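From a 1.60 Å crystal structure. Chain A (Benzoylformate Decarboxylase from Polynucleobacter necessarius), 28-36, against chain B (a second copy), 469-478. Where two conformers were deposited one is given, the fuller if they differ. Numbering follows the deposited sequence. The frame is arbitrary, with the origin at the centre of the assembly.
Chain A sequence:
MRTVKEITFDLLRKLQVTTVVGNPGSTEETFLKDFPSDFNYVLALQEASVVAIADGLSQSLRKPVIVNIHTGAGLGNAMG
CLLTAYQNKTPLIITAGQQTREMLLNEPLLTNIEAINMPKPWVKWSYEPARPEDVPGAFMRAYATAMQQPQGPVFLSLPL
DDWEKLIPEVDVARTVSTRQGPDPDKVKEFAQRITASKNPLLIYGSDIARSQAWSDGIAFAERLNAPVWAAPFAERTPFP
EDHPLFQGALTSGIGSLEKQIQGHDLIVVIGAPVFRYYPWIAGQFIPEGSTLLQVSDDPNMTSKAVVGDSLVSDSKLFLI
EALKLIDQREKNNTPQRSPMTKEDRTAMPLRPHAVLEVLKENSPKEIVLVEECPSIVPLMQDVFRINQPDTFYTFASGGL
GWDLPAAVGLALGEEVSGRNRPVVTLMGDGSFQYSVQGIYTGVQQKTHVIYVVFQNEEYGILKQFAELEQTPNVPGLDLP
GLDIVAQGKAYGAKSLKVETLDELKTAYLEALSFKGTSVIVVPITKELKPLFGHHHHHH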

# COMPACT_ATOMS: atom_id res chain seq x y z
N GLU A 28 10.23 -23.50 0.32
CA GLU A 28 10.88 -23.52 -0.99
C GLU A 28 11.29 -24.93 -1.42
O GLU A 28 11.71 -25.15 -2.55
CB GLU A 28 12.12 -22.62 -0.98
CG GLU A 28 11.82 -21.13 -0.76
CD GLU A 28 11.29 -20.83 0.63
OE1 GLU A 28 11.92 -21.26 1.61
OE2 GLU A 28 10.23 -20.17 0.76
N GLU A 29 11.20 -25.90 -0.51
CA GLU A 29 11.70 -27.24 -0.83
C GLU A 29 10.96 -27.91 -2.00
O GLU A 29 11.57 -28.63 -2.78
CB GLU A 29 11.71 -28.12 0.41
CG GLU A 29 12.78 -27.69 1.40
CD GLU A 29 12.93 -28.62 2.58
OE1 GLU A 29 11.95 -29.28 2.98
OE2 GLU A 29 14.06 -28.71 3.10
N THR A 30 9.66 -27.66 -2.12
CA THR A 30 8.90 -28.23 -3.23
C THR A 30 9.30 -27.62 -4.58
O THR A 30 9.19 -28.26 -5.62
CB THR A 30 7.39 -28.09 -2.99
OG1 THR A 30 7.09 -26.74 -2.60
CG2 THR A 30 6.95 -29.02 -1.88
N PHE A 31 9.76 -26.37 -4.55
CA PHE A 31 10.31 -25.73 -5.74
C PHE A 31 11.68 -26.32 -6.10
O PHE A 31 12.00 -26.52 -7.27
CB PHE A 31 10.43 -24.22 -5.52
CG PHE A 31 11.18 -23.50 -6.60
CD1 PHE A 31 10.67 -23.44 -7.89
CD2 PHE A 31 12.39 -22.86 -6.33
CE1 PHE A 31 11.35 -22.77 -8.89
CE2 PHE A 31 13.08 -22.18 -7.33
CZ PHE A 31 12.57 -22.14 -8.61
N LEU A 32 12.48 -26.61 -5.07
CA LEU A 32 13.86 -27.03 -5.26
C LEU A 32 14.04 -28.55 -5.35
O LEU A 32 15.13 -29.02 -5.65
CB LEU A 32 14.73 -26.50 -4.12
CG LEU A 32 14.79 -24.97 -3.98
CD1 LEU A 32 15.54 -24.61 -2.72
CD2 LEU A 32 15.46 -24.33 -5.20
N LYS A 33 12.98 -29.30 -5.09
CA LYS A 33 13.03 -30.75 -5.21
C LYS A 33 13.59 -31.19 -6.56
O LYS A 33 13.18 -30.67 -7.60
CB LYS A 33 11.62 -31.32 -5.00
CG LYS A 33 11.46 -32.79 -5.34
CD LYS A 33 10.03 -33.24 -5.03
CE LYS A 33 9.78 -34.66 -5.47
NZ LYS A 33 9.84 -34.79 -6.95
N ASP A 34 14.51 -32.15 -6.54
CA ASP A 34 15.15 -32.66 -7.76
C ASP A 34 15.67 -31.52 -8.64
O ASP A 34 15.49 -31.54 -9.86
CB ASP A 34 14.17 -33.53 -8.54
CG ASP A 34 13.81 -34.81 -7.82
OD1 ASP A 34 14.70 -35.39 -7.16
OD2 ASP A 34 12.64 -35.25 -7.91
N PHE A 35 16.30 -30.54 -8.02
CA PHE A 35 16.83 -29.40 -8.76
C PHE A 35 17.62 -29.90 -9.96
O PHE A 35 18.49 -30.76 -9.82
CB PHE A 35 17.70 -28.54 -7.85
CG PHE A 35 17.96 -27.17 -8.40
CD1 PHE A 35 19.14 -26.88 -9.06
CD2 PHE A 35 17.00 -26.17 -8.28
CE1 PHE A 35 19.37 -25.61 -9.57
CE2 PHE A 35 17.22 -24.91 -8.80
CZ PHE A 35 18.41 -24.63 -9.45
N PRO A 36 17.30 -29.41 -11.17
CA PRO A 36 17.89 -30.03 -12.35
C PRO A 36 19.34 -29.65 -12.58
O PRO A 36 19.77 -28.55 -12.22
CB PRO A 36 17.01 -29.53 -13.50
CG PRO A 36 16.39 -28.28 -13.00
CD PRO A 36 16.25 -28.43 -11.51
N GLU B 469 8.36 -34.40 4.00
CA GLU B 469 7.60 -33.88 2.86
C GLU B 469 8.07 -34.43 1.52
O GLU B 469 7.58 -34.03 0.46
CB GLU B 469 7.59 -32.35 2.87
CG GLU B 469 7.05 -31.75 4.17
CD GLU B 469 5.60 -32.12 4.46
OE1 GLU B 469 4.86 -32.45 3.51
OE2 GLU B 469 5.20 -32.08 5.65
N GLN B 470 8.98 -35.40 1.57
CA GLN B 470 9.44 -36.11 0.37
C GLN B 470 9.96 -35.21 -0.76
O GLN B 470 9.52 -35.33 -1.91
CB GLN B 470 8.35 -37.05 -0.14
CG GLN B 470 7.82 -38.00 0.94
CD GLN B 470 7.02 -39.15 0.36
OE1 GLN B 470 5.89 -38.97 -0.10
NE2 GLN B 470 7.61 -40.34 0.38
N THR B 471 10.89 -34.33 -0.44
CA THR B 471 11.54 -33.49 -1.44
C THR B 471 13.04 -33.78 -1.47
O THR B 471 13.83 -33.06 -0.87
CB THR B 471 11.31 -31.99 -1.16
OG1 THR B 471 11.75 -31.70 0.18
CG2 THR B 471 9.83 -31.65 -1.28
N PRO B 472 13.43 -34.86 -2.17
CA PRO B 472 14.85 -35.22 -2.26
C PRO B 472 15.60 -34.26 -3.16
O PRO B 472 14.99 -33.54 -3.97
CB PRO B 472 14.81 -36.61 -2.90
CG PRO B 472 13.56 -36.60 -3.71
CD PRO B 472 12.57 -35.79 -2.92
N ASN B 473 16.91 -34.24 -3.00
CA ASN B 473 17.80 -33.52 -3.90
C ASN B 473 17.59 -32.02 -3.89
O ASN B 473 17.77 -31.35 -4.90
CB ASN B 473 17.71 -34.09 -5.32
CG ASN B 473 18.08 -35.57 -5.38
OD1 ASN B 473 19.07 -36.00 -4.78
ND2 ASN B 473 17.28 -36.35 -6.09
N VAL B 474 17.22 -31.49 -2.72
CA VAL B 474 17.20 -30.05 -2.52
C VAL B 474 18.65 -29.55 -2.31
O VAL B 474 19.38 -30.11 -1.49
CB VAL B 474 16.34 -29.67 -1.30
CG1 VAL B 474 16.49 -28.18 -0.97
CG2 VAL B 474 14.88 -30.03 -1.54
N PRO B 475 19.07 -28.53 -3.07
CA PRO B 475 20.43 -28.01 -2.89
C PRO B 475 20.56 -27.07 -1.70
O PRO B 475 19.56 -26.65 -1.12
CB PRO B 475 20.69 -27.25 -4.19
CG PRO B 475 19.35 -26.82 -4.65
CD PRO B 475 18.36 -27.86 -4.17
N GLY B 476 21.80 -26.76 -1.34
CA GLY B 476 22.07 -25.77 -0.31
C GLY B 476 21.77 -26.14 1.14
O GLY B 476 21.61 -25.25 1.98
N LEU B 477 21.73 -27.44 1.44
CA LEU B 477 21.39 -27.85 2.80
C LEU B 477 22.62 -28.17 3.65
O LEU B 477 22.52 -28.28 4.88
CB LEU B 477 20.42 -29.03 2.78
CG LEU B 477 19.08 -28.80 2.06
CD1 LEU B 477 18.14 -29.99 2.27
CD2 LEU B 477 18.42 -27.50 2.54
N ASP B 478 23.77 -28.31 3.01
CA ASP B 478 25.02 -28.61 3.72
C ASP B 478 25.87 -27.36 3.94
O ASP B 478 25.92 -26.48 3.08
CB ASP B 478 25.82 -29.68 2.99
CG ASP B 478 25.15 -31.03 3.05
OD1 ASP B 478 24.82 -31.48 4.17
OD2 ASP B 478 24.93 -31.63 1.98

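Chain A runs as a short helix that gives way at K33(A) to a type II turn from L32(A) to F35(A); chain B lies against it as an irregular segment without helix or strand. The CA atoms pair most closely at K33(A) and T471(B), CA to CA 4.9 Å, and at D34(A) and N473(B), CA to CA 4.8 Å. Beyond the helix, D34(A) N has no helical acceptor and donates to P472(B) O at 3.0 Å with a nearly straight N-H...O angle of 168°. A second bond joins the same neighbourhood through side chains: N473(B) ND2 donates to D34(A) OD1, also at 3.0 Å. The CA-to-CB bond of D34(A) points away from chain B, but with chi1 in m its carboxylate comes back within reach. Its other oxygen is engaged within chain A, D34(A) OD2 forming a salt bridge with K33(A) NZ at 3.0 Å, so one aspartate serves both chains. The long, largely extended K33(A) side chain lays its methylenes along chain B, with CE 3.6 Å from Q470(B) O and CB 3.9 Å from T471(B) CB. Apolar packing completes the contact. L32(A) CB, pointing toward chain B, sits 4.0 Å from V474(B) CG1 and 3.9 Å from P475(B) CD; F35(A) CB approaches the same P475(B) CD at 3.8 Å, although its ring leads away. The compact proline ring thus packs against two chain A side chains. T471(B) is buried, its CG2 3.9 Å from T30(A) CG2, while its OG1 rests 3.6 Å from E29(A) CB and finds no hydrogen-bonding partner; E29(A) O lies 3.8 Å from V474(B) CG2, where the branched valine covers the last helical turn. Together the stretches bury 553 Å², summed over both sides.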